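Long-range contacts in cystathionine gamma-synthase (Xanthomonas oryzae pv. oryzae KACC 10331, PDB 6LGO), which probably catalyses the pyridoxal phosphate-dependent synthesis of cystathionine, and perhaps its cleavage, as a member of the trans-sulfuration enzyme family: residues Pro37-Ser42 with Ser60-Arg65; Val107-Tyr112 with Thr132-Val137; Phe313-Gly318 with Gly369-Ser374. The protein carries 1 engineered substitution. One frame throughout, in Å; residues are numbered along the deposited sequence.

Contact 1 (Pro37-Ser42 with Ser60-Arg65). With EBO ((2~{S})-2-azanyl-4-[(3~{S})-3-[(~{E})-[2-methyl-3-oxidanyl-5-(phosphonomethyl)pyridin-4-yl]methylideneamino]-4-oxidanyl-4-oxidanylidene-butyl]sulfanyl-butanoic acid), chain F.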
loop_
_atom_site.group_PDB
_atom_site.type_symbol
_atom_site.label_atom_id
_atom_site.label_comp_id
_atom_site.label_asym_id
_atom_site.label_seq_id
_atom_site.Cartn_x
_atom_site.Cartn_y
_atom_site.Cartn_z
ATOM N N PRO A 37 -8.346 -9.616 0.833
ATOM C CA PRO A 37 -6.944 -9.417 0.402
ATOM C C PRO A 37 -6.873 -8.405 -0.741
ATOM O O PRO A 37 -7.832 -8.199 -1.412
ATOM C CB PRO A 37 -6.494 -10.807 0.011
ATOM C CG PRO A 37 -7.441 -11.664 0.920
ATOM C CD PRO A 37 -8.788 -10.998 0.692
ATOM N N ILE A 38 -5.770 -7.719 -0.861
ATOM C CA ILE A 38 -5.567 -6.821 -2.024
ATOM C C ILE A 38 -4.961 -7.651 -3.163
ATOM O O ILE A 38 -3.811 -8.092 -3.039
ATOM C CB ILE A 38 -4.684 -5.631 -1.643
ATOM C CG1 ILE A 38 -5.162 -4.938 -0.361
ATOM C CG2 ILE A 38 -4.564 -4.685 -2.853
ATOM C CD1 ILE A 38 -4.173 -3.832 0.109
ATOM N N VAL A 39 -5.708 -7.827 -4.245
ATOM C CA VAL A 39 -5.180 -8.572 -5.419
ATOM C C VAL A 39 -4.630 -7.572 -6.426
ATOM O O VAL A 39 -5.422 -7.096 -7.271
ATOM C CB VAL A 39 -6.335 -9.400 -6.040
ATOM C CG1 VAL A 39 -5.879 -10.227 -7.224
ATOM C CG2 VAL A 39 -6.908 -10.303 -4.968
ATOM N N LEU A 40 -3.375 -7.238 -6.303
ATOM C CA LEU A 40 -2.660 -6.274 -7.207
ATOM C C LEU A 40 -2.291 -6.926 -8.539
ATOM O O LEU A 40 -2.103 -6.197 -9.517
ATOM C CB LEU A 40 -1.391 -5.777 -6.517
ATOM C CG LEU A 40 -1.512 -5.004 -5.225
ATOM C CD1 LEU A 40 -0.136 -4.599 -4.769
ATOM C CD2 LEU A 40 -2.315 -3.752 -5.400
ATOM N N SER A 41 -2.174 -8.245 -8.575
ATOM C CA SER A 41 -1.696 -9.013 -9.740
ATOM C C SER A 41 -2.282 -8.460 -11.021
ATOM O O SER A 41 -3.561 -8.366 -11.149
ATOM C CB SER A 41 -1.972 -10.535 -9.628
ATOM O OG SER A 41 -1.033 -11.264 -10.449
ATOM N N SER A 42 -1.400 -8.176 -11.993
ATOM C CA SER A 42 -1.849 -7.795 -13.373
ATOM C C SER A 42 -2.535 -9.006 -14.012
ATOM O O SER A 42 -3.602 -8.909 -14.687
ATOM C CB SER A 42 -0.682 -7.335 -14.164
ATOM O OG SER A 42 0.278 -8.375 -14.296
ATOM N N SER A 60 -9.198 -5.809 -17.512
ATOM C CA SER A 60 -10.530 -6.358 -17.901
ATOM C C SER A 60 -11.388 -6.603 -16.662
ATOM O O SER A 60 -12.598 -6.402 -16.714
ATOM C CB SER A 60 -10.388 -7.650 -18.662
ATOM O OG SER A 60 -9.452 -7.534 -19.740
ATOM N N GLY A 61 -10.799 -7.103 -15.595
ATOM C CA GLY A 61 -11.574 -7.553 -14.415
ATOM C C GLY A 61 -10.607 -7.889 -13.325
ATOM O O GLY A 61 -9.519 -8.406 -13.673
ATOM N N ASN A 62 -10.851 -7.433 -12.111
ATOM C CA ASN A 62 -10.031 -7.799 -10.928
ATOM C C ASN A 62 -10.965 -7.917 -9.725
ATOM O O ASN A 62 -11.962 -7.161 -9.602
ATOM C CB ASN A 62 -8.981 -6.717 -10.752
ATOM C CG ASN A 62 -8.256 -6.786 -9.443
ATOM O OD1 ASN A 62 -8.857 -6.390 -8.432
ATOM N ND2 ASN A 62 -6.965 -7.179 -9.488
ATOM N N PRO A 63 -10.739 -8.922 -8.846
ATOM C CA PRO A 63 -11.698 -9.261 -7.814
ATOM C C PRO A 63 -11.733 -8.139 -6.785
ATOM O O PRO A 63 -12.821 -7.901 -6.289
ATOM C CB PRO A 63 -11.233 -10.562 -7.126
ATOM C CG PRO A 63 -9.806 -10.696 -7.599
ATOM C CD PRO A 63 -9.634 -9.897 -8.881
ATOM N N THR A 64 -10.610 -7.486 -6.462
ATOM C CA THR A 64 -10.674 -6.423 -5.438
ATOM C C THR A 64 -11.537 -5.266 -5.966
ATOM O O THR A 64 -12.430 -4.743 -5.240
ATOM C CB THR A 64 -9.270 -5.976 -5.041
ATOM O OG1 THR A 64 -8.562 -7.102 -4.531
ATOM C CG2 THR A 64 -9.359 -4.869 -4.015
ATOM N N ARG A 65 -11.333 -4.885 -7.212
ATOM C CA ARG A 65 -12.140 -3.821 -7.830
ATOM C C ARG A 65 -13.594 -4.288 -7.931
ATOM O O ARG A 65 -14.519 -3.470 -7.772
ATOM C CB ARG A 65 -11.551 -3.546 -9.206
ATOM C CG ARG A 65 -12.048 -2.233 -9.781
ATOM C CD ARG A 65 -11.217 -1.744 -10.940
ATOM N NE ARG A 65 -11.455 -2.606 -12.050
ATOM C CZ ARG A 65 -10.454 -3.125 -12.779
ATOM N NH1 ARG A 65 -9.209 -2.757 -12.574
ATOM N NH2 ARG A 65 -10.727 -3.939 -13.772
HETATM O O6 EBO F . -0.078 -10.030 -22.960
HETATM C C15 EBO F . -0.245 -9.107 -23.781
HETATM O O5 EBO F . 0.052 -9.168 -25.037
HETATM C C8 EBO F . -0.814 -7.914 -23.090
HETATM C C9 EBO F . -2.252 -8.104 -22.415
HETATM C C10 EBO F . -3.106 -9.346 -22.840
HETATM S S EBO F . -4.524 -9.134 -21.959
HETATM C C11 EBO F . -5.651 -9.620 -23.160
HETATM C C12 EBO F . -6.835 -10.151 -22.455
HETATM C C13 EBO F . -7.830 -9.181 -21.901
HETATM C C14 EBO F . -8.293 -8.107 -22.849
HETATM O O4 EBO F . -7.582 -7.124 -23.057
HETATM O O3 EBO F . -9.407 -8.085 -23.353
HETATM N N2 EBO F . -8.887 -10.076 -21.419
HETATM N N1 EBO F . -0.527 -6.701 -23.911
HETATM C C7 EBO F . -0.710 -5.524 -23.540
HETATM C C3 EBO F . -0.296 -4.384 -24.342
HETATM C C2 EBO F . 0.691 -4.593 -25.383
HETATM O O7 EBO F . 1.296 -5.799 -25.635
HETATM C C4 EBO F . -0.851 -3.005 -24.053
HETATM C C6 EBO F . -1.740 -2.444 -22.938
HETATM P P EBO F . -2.050 -2.703 -21.106
HETATM O O2 EBO F . -2.561 -4.101 -20.665
HETATM O O1 EBO F . -3.433 -1.945 -20.963
HETATM O O EBO F . -1.472 -2.156 -19.856
HETATM C C5 EBO F . -0.295 -2.076 -25.062
HETATM N N EBO F . 0.647 -2.244 -26.049
HETATM C C1 EBO F . 1.140 -3.445 -26.229
HETATM C C EBO F . 2.206 -3.778 -27.192
HETATM O O HOH W 1 -10.010 -8.654 -2.819
#
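At the N-cap of helix 63-76, Asn62 uses both ends of its side-chain amide, one for the helix and one for Val39 of the loop segment 37-42. Its ND2 donates to Val39 O over 2.7 Å with an almost straight N-H...O (178°). The acceptor lies close to the amide plane of Asn62, although the donor stands somewhat tilted from the carbonyl plane of Val39. With CG anti to the backbone N (chi1 168°), OD1 faces the amide groups of the first turn and accepts from Arg65 N over 3.1 Å and, more weakly, from Thr64 N. An amide suits an N-cap that must also grip a loop without regular structure, because it can accept from the helix and donate outward at once; ND2 is shared further with Thr58 OG1. This is the opening of the helix that follows the long N-terminal arm of the fold, and the ND2 bond of the cap residue ties the loop to it. Val39 N, in turn, donates to Thr64 OG1 at 3.0 Å, so the backbone of Val39 is held through both its N-H and its C=O by side chains of the helix start. Thr64 OG1 also meets water 1 at 2.7 Å, and the water donates to Pro37 O over 2.6 Å. Between these polar grips Val39 lays its branched side chain across the pyrrolidine of Pro63 at about a right angle, CG2 being 3.9 Å from Pro63 CG. Pro63 fits the first turn of a helix, where a backbone N-H is not required. The second subunit adds to the same patch, its Tyr31 packing on Pro63 and its Leu40 on Ile38, while Ser60 OG, hydrogen-bonded to Asn238 OD1, makes a weak hydrogen bond with N2 of EBO (chain F), 3.1 Å away.

Contact 2 (Val107-Tyr112 with Thr132-Val137). Engineered in segment 132-137: Val137 (natural residue Asp). With EBO ((2~{S})-2-azanyl-4-[(3~{S})-3-[(~{E})-[2-methyl-3-oxidanyl-5-(phosphonomethyl)pyridin-4-yl]methylideneamino]-4-oxidanyl-4-oxidanylidene-butyl]sulfanyl-butanoic acid), chain E.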
loop_
_atom_site.group_PDB
_atom_site.type_symbol
_atom_site.label_atom_id
_atom_site.label_comp_id
_atom_site.label_asym_id
_atom_site.label_seq_id
_atom_site.Cartn_x
_atom_site.Cartn_y
_atom_site.Cartn_z
ATOM N N VAL A 107 -27.016 18.065 -21.248
ATOM C CA VAL A 107 -26.297 18.236 -19.963
ATOM C C VAL A 107 -26.870 19.450 -19.245
ATOM O O VAL A 107 -27.418 20.350 -19.865
ATOM C CB VAL A 107 -24.777 18.381 -20.196
ATOM C CG1 VAL A 107 -24.222 17.192 -20.956
ATOM C CG2 VAL A 107 -24.432 19.680 -20.917
ATOM N N PRO A 108 -26.707 19.527 -17.910
ATOM C CA PRO A 108 -27.108 20.687 -17.144
ATOM C C PRO A 108 -26.152 21.854 -17.341
ATOM O O PRO A 108 -24.941 21.634 -17.591
ATOM C CB PRO A 108 -26.934 20.231 -15.705
ATOM C CG PRO A 108 -26.778 18.714 -15.776
ATOM C CD PRO A 108 -26.068 18.505 -17.078
ATOM N N HIS A 109 -26.683 23.057 -17.186
ATOM C CA HIS A 109 -25.945 24.328 -17.402
ATOM C C HIS A 109 -24.964 24.533 -16.238
ATOM O O HIS A 109 -23.929 25.149 -16.432
ATOM C CB HIS A 109 -26.935 25.489 -17.643
ATOM C CG HIS A 109 -27.673 25.924 -16.427
ATOM N ND1 HIS A 109 -28.355 25.009 -15.602
ATOM C CD2 HIS A 109 -27.900 27.160 -15.916
ATOM C CE1 HIS A 109 -28.938 25.690 -14.623
ATOM N NE2 HIS A 109 -28.670 26.989 -14.787
ATOM N N ASP A 110 -25.316 24.039 -15.065
ATOM C CA ASP A 110 -24.558 24.265 -13.829
ATOM C C ASP A 110 -23.898 22.963 -13.316
ATOM O O ASP A 110 -23.660 22.810 -12.108
ATOM C CB ASP A 110 -25.495 24.798 -12.759
ATOM C CG ASP A 110 -26.571 23.825 -12.290
ATOM O OD1 ASP A 110 -26.801 22.810 -12.985
ATOM O OD2 ASP A 110 -27.256 24.162 -11.260
ATOM N N ALA A 111 -23.546 22.077 -14.196
ATOM C CA ALA A 111 -22.768 20.883 -13.822
ATOM C C ALA A 111 -21.366 21.290 -13.398
ATOM O O ALA A 111 -20.899 22.396 -13.729
ATOM C CB ALA A 111 -22.754 19.942 -14.984
ATOM N N TYR A 112 -20.692 20.395 -12.691
ATOM C CA TYR A 112 -19.243 20.509 -12.379
ATOM C C TYR A 112 -18.491 21.011 -13.618
ATOM O O TYR A 112 -18.754 20.567 -14.730
ATOM C CB TYR A 112 -18.770 19.171 -11.819
ATOM C CG TYR A 112 -17.266 19.066 -11.735
ATOM C CD1 TYR A 112 -16.520 20.028 -11.083
ATOM C CD2 TYR A 112 -16.598 18.121 -12.495
ATOM C CE1 TYR A 112 -15.137 20.010 -11.152
ATOM C CE2 TYR A 112 -15.216 18.070 -12.517
ATOM C CZ TYR A 112 -14.473 19.021 -11.855
ATOM O OH TYR A 112 -13.102 18.973 -11.924
ATOM N N THR A 132 -26.929 22.221 -23.854
ATOM C CA THR A 132 -26.732 22.728 -22.503
ATOM C C THR A 132 -28.039 23.368 -22.043
ATOM O O THR A 132 -28.356 24.370 -22.587
ATOM C CB THR A 132 -25.527 23.660 -22.447
ATOM O OG1 THR A 132 -24.369 22.902 -22.804
ATOM C CG2 THR A 132 -25.351 24.193 -21.045
ATOM N N ALA A 133 -28.769 22.764 -21.102
ATOM C CA ALA A 133 -30.088 23.261 -20.669
ATOM C C ALA A 133 -30.130 23.455 -19.144
ATOM O O ALA A 133 -29.313 22.873 -18.438
ATOM C CB ALA A 133 -31.097 22.291 -21.145
ATOM N N ASP A 134 -31.079 24.254 -18.665
ATOM C CA ASP A 134 -31.434 24.346 -17.226
ATOM C C ASP A 134 -32.472 23.264 -16.944
ATOM O O ASP A 134 -33.651 23.448 -17.283
ATOM C CB ASP A 134 -31.905 25.744 -16.832
ATOM C CG ASP A 134 -32.226 25.809 -15.343
ATOM O OD1 ASP A 134 -32.400 24.698 -14.704
ATOM O OD2 ASP A 134 -32.331 26.957 -14.832
ATOM N N LEU A 135 -32.083 22.151 -16.352
ATOM C CA LEU A 135 -33.035 21.007 -16.295
ATOM C C LEU A 135 -34.118 21.256 -15.222
ATOM O O LEU A 135 -35.009 20.417 -15.153
ATOM C CB LEU A 135 -32.244 19.713 -16.030
ATOM C CG LEU A 135 -31.188 19.334 -17.043
ATOM C CD1 LEU A 135 -30.584 18.030 -16.628
ATOM C CD2 LEU A 135 -31.767 19.235 -18.423
ATOM N N THR A 136 -34.005 22.319 -14.410
ATOM C CA THR A 136 -34.993 22.696 -13.367
ATOM C C THR A 136 -36.081 23.587 -13.967
ATOM O O THR A 136 -36.985 23.890 -13.241
ATOM C CB THR A 136 -34.339 23.421 -12.174
ATOM O OG1 THR A 136 -33.919 24.738 -12.529
ATOM C CG2 THR A 136 -33.114 22.692 -11.676
ATOM N N VAL A 137 -35.934 24.095 -15.190
ATOM C CA VAL A 137 -36.974 24.926 -15.881
ATOM C C VAL A 137 -37.667 24.064 -16.936
ATOM O O VAL A 137 -37.032 23.605 -17.874
ATOM C CB VAL A 137 -36.373 26.200 -16.501
ATOM C CG1 VAL A 137 -37.427 27.012 -17.285
ATOM C CG2 VAL A 137 -35.670 27.047 -15.437
HETATM O O6 EBO E . -15.749 20.147 -7.289
HETATM C C15 EBO E . -14.678 19.550 -6.916
HETATM O O5 EBO E . -13.978 19.882 -5.953
HETATM C C8 EBO E . -14.090 18.380 -7.603
HETATM C C9 EBO E . -12.618 18.549 -8.176
HETATM C C10 EBO E . -12.175 20.013 -8.532
HETATM S S EBO E . -10.589 19.775 -9.120
HETATM C C11 EBO E . -10.612 21.109 -10.217
HETATM C C12 EBO E . -9.208 21.448 -10.569
HETATM C C13 EBO E . -8.424 20.566 -11.500
HETATM C C14 EBO E . -9.055 20.306 -12.828
HETATM O O4 EBO E . -9.926 19.449 -12.919
HETATM O O3 EBO E . -8.707 20.847 -13.866
HETATM N N2 EBO E . -7.191 21.341 -11.557
HETATM N N1 EBO E . -15.181 17.758 -8.415
HETATM C C7 EBO E . -15.107 16.663 -9.016
HETATM C C3 EBO E . -16.248 16.003 -9.644
HETATM C C2 EBO E . -17.564 16.420 -9.293
HETATM O O7 EBO E . -17.820 17.461 -8.426
HETATM C C4 EBO E . -16.030 14.851 -10.570
HETATM C C6 EBO E . -14.754 14.071 -10.968
HETATM P P EBO E . -13.174 13.363 -10.202
HETATM O O2 EBO E . -12.828 12.174 -9.375
HETATM O O1 EBO E . -12.344 12.926 -11.480
HETATM O O EBO E . -12.192 14.461 -9.663
HETATM C C5 EBO E . -17.340 14.449 -11.114
HETATM N N EBO E . -18.615 14.818 -10.816
HETATM C C1 EBO E . -18.722 15.806 -9.939
HETATM C C EBO E . -19.999 16.342 -9.427
HETATM O O HOH W 2 -29.666 22.248 -15.223
#
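Asp134 OD1 is gripped twice by Thr136, by OG1 at 2.7 Å on the syn side and by the backbone N on the anti side, both from the same face of the carboxylate; the second bond makes an Asx turn. The contact closes the beta-alpha-beta unit of strand 104-108, helix 113-124 and strand 129-133, where the parallel strands end in loops. The first loop leads to Tyr112, the N-cap residue, whose ring has N1 of EBO (chain E) over one face and whose OH is hydrogen-bonded to Arg59 of the third subunit. Ala133 N donates to Val107 O over 3.0 Å, and His109 N adds a weak bond to Ala133 O. With chi1 at 72°, the His109 ring lies alongside Asp134, ring and carboxylate in planes 22° apart. Asp134 CB sits over one ring face, 3.9 Å from the centroid, a CH-pi contact; Asp110 CB lies over the rim of the opposite face. Beta-branched Thr132 suits the edge strand and rests CG2 on His109 CA, while Pro108 CG meets Leu135 CD1 at 4.0 Å. At the ring edge, water 2 joins His109 ND1 (3.1 Å) to the turn, donating to Ala133 O and accepting from Leu135 N at 2.7 Å.

Contact 3 (Phe313-Gly318 with Gly369-Ser374). With EBO ((2~{S})-2-azanyl-4-[(3~{S})-3-[(~{E})-[2-methyl-3-oxidanyl-5-(phosphonomethyl)pyridin-4-yl]methylideneamino]-4-oxidanyl-4-oxidanylidene-butyl]sulfanyl-butanoic acid), chain E.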
loop_
_atom_site.group_PDB
_atom_site.type_symbol
_atom_site.label_atom_id
_atom_site.label_comp_id
_atom_site.label_asym_id
_atom_site.label_seq_id
_atom_site.Cartn_x
_atom_site.Cartn_y
_atom_site.Cartn_z
ATOM N N PHE A 313 -22.208 29.915 -0.268
ATOM C CA PHE A 313 -22.677 31.172 0.327
ATOM C C PHE A 313 -21.910 32.338 -0.299
ATOM O O PHE A 313 -20.887 32.108 -0.891
ATOM C CB PHE A 313 -22.646 31.121 1.860
ATOM C CG PHE A 313 -21.261 31.159 2.419
ATOM C CD1 PHE A 313 -20.511 30.000 2.501
ATOM C CD2 PHE A 313 -20.697 32.350 2.787
ATOM C CE1 PHE A 313 -19.246 30.005 3.029
ATOM C CE2 PHE A 313 -19.418 32.352 3.308
ATOM C CZ PHE A 313 -18.702 31.186 3.424
ATOM N N GLU A 314 -22.515 33.530 -0.208
ATOM C CA GLU A 314 -22.042 34.830 -0.739
ATOM C C GLU A 314 -21.977 35.732 0.496
ATOM O O GLU A 314 -22.935 35.828 1.248
ATOM C CB GLU A 314 -22.947 35.360 -1.851
ATOM C CG GLU A 314 -22.380 35.375 -3.281
ATOM C CD GLU A 314 -23.326 34.818 -4.382
ATOM O OE1 GLU A 314 -22.887 34.735 -5.537
ATOM O OE2 GLU A 314 -24.506 34.453 -4.122
ATOM N N LEU A 315 -20.808 36.282 0.740
ATOM C CA LEU A 315 -20.521 37.277 1.786
ATOM C C LEU A 315 -20.913 38.675 1.275
ATOM O O LEU A 315 -20.811 38.912 0.069
ATOM C CB LEU A 315 -19.016 37.175 1.997
ATOM C CG LEU A 315 -18.519 36.679 3.334
ATOM C CD1 LEU A 315 -19.534 35.885 4.094
ATOM C CD2 LEU A 315 -17.233 35.943 3.160
ATOM N N GLU A 316 -21.366 39.564 2.157
ATOM C CA GLU A 316 -21.383 41.050 1.965
ATOM C C GLU A 316 -19.917 41.473 1.861
ATOM O O GLU A 316 -19.113 40.802 2.545
ATOM C CB GLU A 316 -22.032 41.672 3.216
ATOM C CG GLU A 316 -23.421 42.281 3.095
ATOM C CD GLU A 316 -24.435 41.838 2.056
ATOM O OE1 GLU A 316 -25.378 41.037 2.355
ATOM O OE2 GLU A 316 -24.330 42.416 0.993
ATOM N N GLY A 317 -19.559 42.523 1.091
ATOM C CA GLY A 317 -18.249 43.200 1.218
ATOM C C GLY A 317 -17.261 42.887 0.104
ATOM O O GLY A 317 -16.020 43.244 0.267
ATOM N N GLY A 318 -17.733 42.265 -0.994
ATOM C CA GLY A 318 -16.907 42.013 -2.189
ATOM C C GLY A 318 -15.650 41.224 -1.862
ATOM O O GLY A 318 -15.652 40.403 -0.904
ATOM N N GLY A 369 -17.881 35.985 -6.036
ATOM C CA GLY A 369 -17.933 36.042 -4.563
ATOM C C GLY A 369 -18.289 34.678 -3.946
ATOM O O GLY A 369 -18.212 34.537 -2.732
ATOM N N LEU A 370 -18.602 33.663 -4.737
ATOM C CA LEU A 370 -19.182 32.412 -4.149
ATOM C C LEU A 370 -18.068 31.607 -3.464
ATOM O O LEU A 370 -17.009 31.410 -4.077
ATOM C CB LEU A 370 -19.897 31.596 -5.225
ATOM C CG LEU A 370 -20.688 30.407 -4.680
ATOM C CD1 LEU A 370 -21.945 30.843 -3.931
ATOM C CD2 LEU A 370 -21.027 29.404 -5.776
ATOM N N LEU A 371 -18.322 31.231 -2.204
ATOM C CA LEU A 371 -17.556 30.206 -1.444
ATOM C C LEU A 371 -18.400 28.941 -1.264
ATOM O O LEU A 371 -19.621 29.058 -1.041
ATOM C CB LEU A 371 -17.087 30.828 -0.125
ATOM C CG LEU A 371 -16.100 31.986 -0.339
ATOM C CD1 LEU A 371 -15.908 32.722 0.971
ATOM C CD2 LEU A 371 -14.761 31.501 -0.969
ATOM N N ARG A 372 -17.741 27.787 -1.393
ATOM C CA ARG A 372 -18.315 26.444 -1.175
ATOM C C ARG A 372 -17.656 25.763 0.011
ATOM O O ARG A 372 -16.428 25.751 0.086
ATOM C CB ARG A 372 -18.150 25.594 -2.424
ATOM C CG ARG A 372 -18.914 24.294 -2.402
ATOM C CD ARG A 372 -18.494 23.461 -3.595
ATOM N NE ARG A 372 -17.176 22.859 -3.387
ATOM C CZ ARG A 372 -16.509 22.098 -4.262
ATOM N NH1 ARG A 372 -17.033 21.864 -5.459
ATOM N NH2 ARG A 372 -15.307 21.612 -3.907
ATOM N N LEU A 373 -18.480 25.223 0.914
ATOM C CA LEU A 373 -17.984 24.468 2.074
ATOM C C LEU A 373 -18.250 23.002 1.839
ATOM O O LEU A 373 -19.382 22.679 1.390
ATOM C CB LEU A 373 -18.763 24.889 3.300
ATOM C CG LEU A 373 -18.599 26.323 3.750
ATOM C CD1 LEU A 373 -19.429 26.561 5.033
ATOM C CD2 LEU A 373 -17.113 26.601 3.980
ATOM N N SER A 374 -17.237 22.156 2.069
ATOM C CA SER A 374 -17.410 20.706 2.282
ATOM C C SER A 374 -17.263 20.506 3.781
ATOM O O SER A 374 -16.165 20.602 4.295
ATOM C CB SER A 374 -16.414 19.847 1.547
ATOM O OG SER A 374 -16.713 18.445 1.711
HETATM O O6 EBO E . -15.749 20.147 -7.289
HETATM C C15 EBO E . -14.678 19.550 -6.916
HETATM O O5 EBO E . -13.978 19.882 -5.953
HETATM C C8 EBO E . -14.090 18.380 -7.603
HETATM C C9 EBO E . -12.618 18.549 -8.176
HETATM C C10 EBO E . -12.175 20.013 -8.532
HETATM S S EBO E . -10.589 19.775 -9.120
HETATM C C11 EBO E . -10.612 21.109 -10.217
HETATM C C12 EBO E . -9.208 21.448 -10.569
HETATM C C13 EBO E . -8.424 20.566 -11.500
HETATM C C14 EBO E . -9.055 20.306 -12.828
HETATM O O4 EBO E . -9.926 19.449 -12.919
HETATM O O3 EBO E . -8.707 20.847 -13.866
HETATM N N2 EBO E . -7.191 21.341 -11.557
HETATM N N1 EBO E . -15.181 17.758 -8.415
HETATM C C7 EBO E . -15.107 16.663 -9.016
HETATM C C3 EBO E . -16.248 16.003 -9.644
HETATM C C2 EBO E . -17.564 16.420 -9.293
HETATM O O7 EBO E . -17.820 17.461 -8.426
HETATM C C4 EBO E . -16.030 14.851 -10.570
HETATM C C6 EBO E . -14.754 14.071 -10.968
HETATM P P EBO E . -13.174 13.363 -10.202
HETATM O O2 EBO E . -12.828 12.174 -9.375
HETATM O O1 EBO E . -12.344 12.926 -11.480
HETATM O O EBO E . -12.192 14.461 -9.663
HETATM C C5 EBO E . -17.340 14.449 -11.114
HETATM N N EBO E . -18.615 14.818 -10.816
HETATM C C1 EBO E . -18.722 15.806 -9.939
HETATM C C EBO E . -19.999 16.342 -9.427
#
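Phe313 and Leu371 form a hydrogen-bonded antiparallel pair where strand 310-315 meets strand 371-374 in the smaller sheet of the protein. Two backbone bonds hold them: Phe313 N donates to Leu371 O over 2.8 Å, and Leu371 N returns a bond to Phe313 O over 3.0 Å. The latter carbonyl is also covered by Leu370, whose CD1 comes within 3.5 Å of Phe313 O.

The apolar contacts gather on the face that bears Phe313, Leu371 and Leu373. A chi1 of 72° sets the Phe313 ring over its own backbone and turns it toward strand 371-374, so that Leu371 CB lies over one ring face in a CH-pi contact, 3.9 Å from Phe313 CE1. Leu373 approaches differently, its CG meeting Phe313 CE1 at 3.8 Å from the ring edge. Leu315 CD2 then touches Leu371 CD1 at 4.1 Å. Flat phenylalanine and branched leucines fit this buried surface well, and Phe325 adds an edge-to-face ring contact to Phe313.

The charged contact lies on the other side of the strand. Between the two leucines, Arg372 points away from segment 313-318. Its chain runs extended until a bend at chi3 (76°) presents the guanidinium to EBO (chain E). NH1 donates to O6 over 2.8 Å at 175°, and NH2 to O5 over 3.0 Å, nearly as straight. These oxygens belong to the carboxylate on C8, the carbon carrying the imine nitrogen N1 of a pyridoxal phosphate-like aldimine. A two-pronged pair of hydrogen bonds between guanidinium and carboxylate suits the amino acid carboxylate in a fold type I enzyme, as in its relatives. Two parallel bonds fix the rotation of that carboxylate, and the positive guanidinium would probably stabilise its negative charge.

Overall arrangement
The contacts fall into two groups by the ligand they touch. Contacts 2 and 3 both touch EBO of chain E: their centres are about 22 Å apart, their nearest atoms about 6 Å, and they approach that ligand through Tyr112, over whose ring it lies, and Arg372 at its carboxylate. Contact 1 lies on the opposite side of the chain's centre, about 37 Å from contact 2 and about 43 Å from contact 3 between centres, and reaches EBO of chain F through Ser60; Arg372 at that ligand comes from the third subunit. Tyr57 and Arg59 of the third subunit likewise reach the chain E ligand. Both of these sites are thus completed by residues of two subunits.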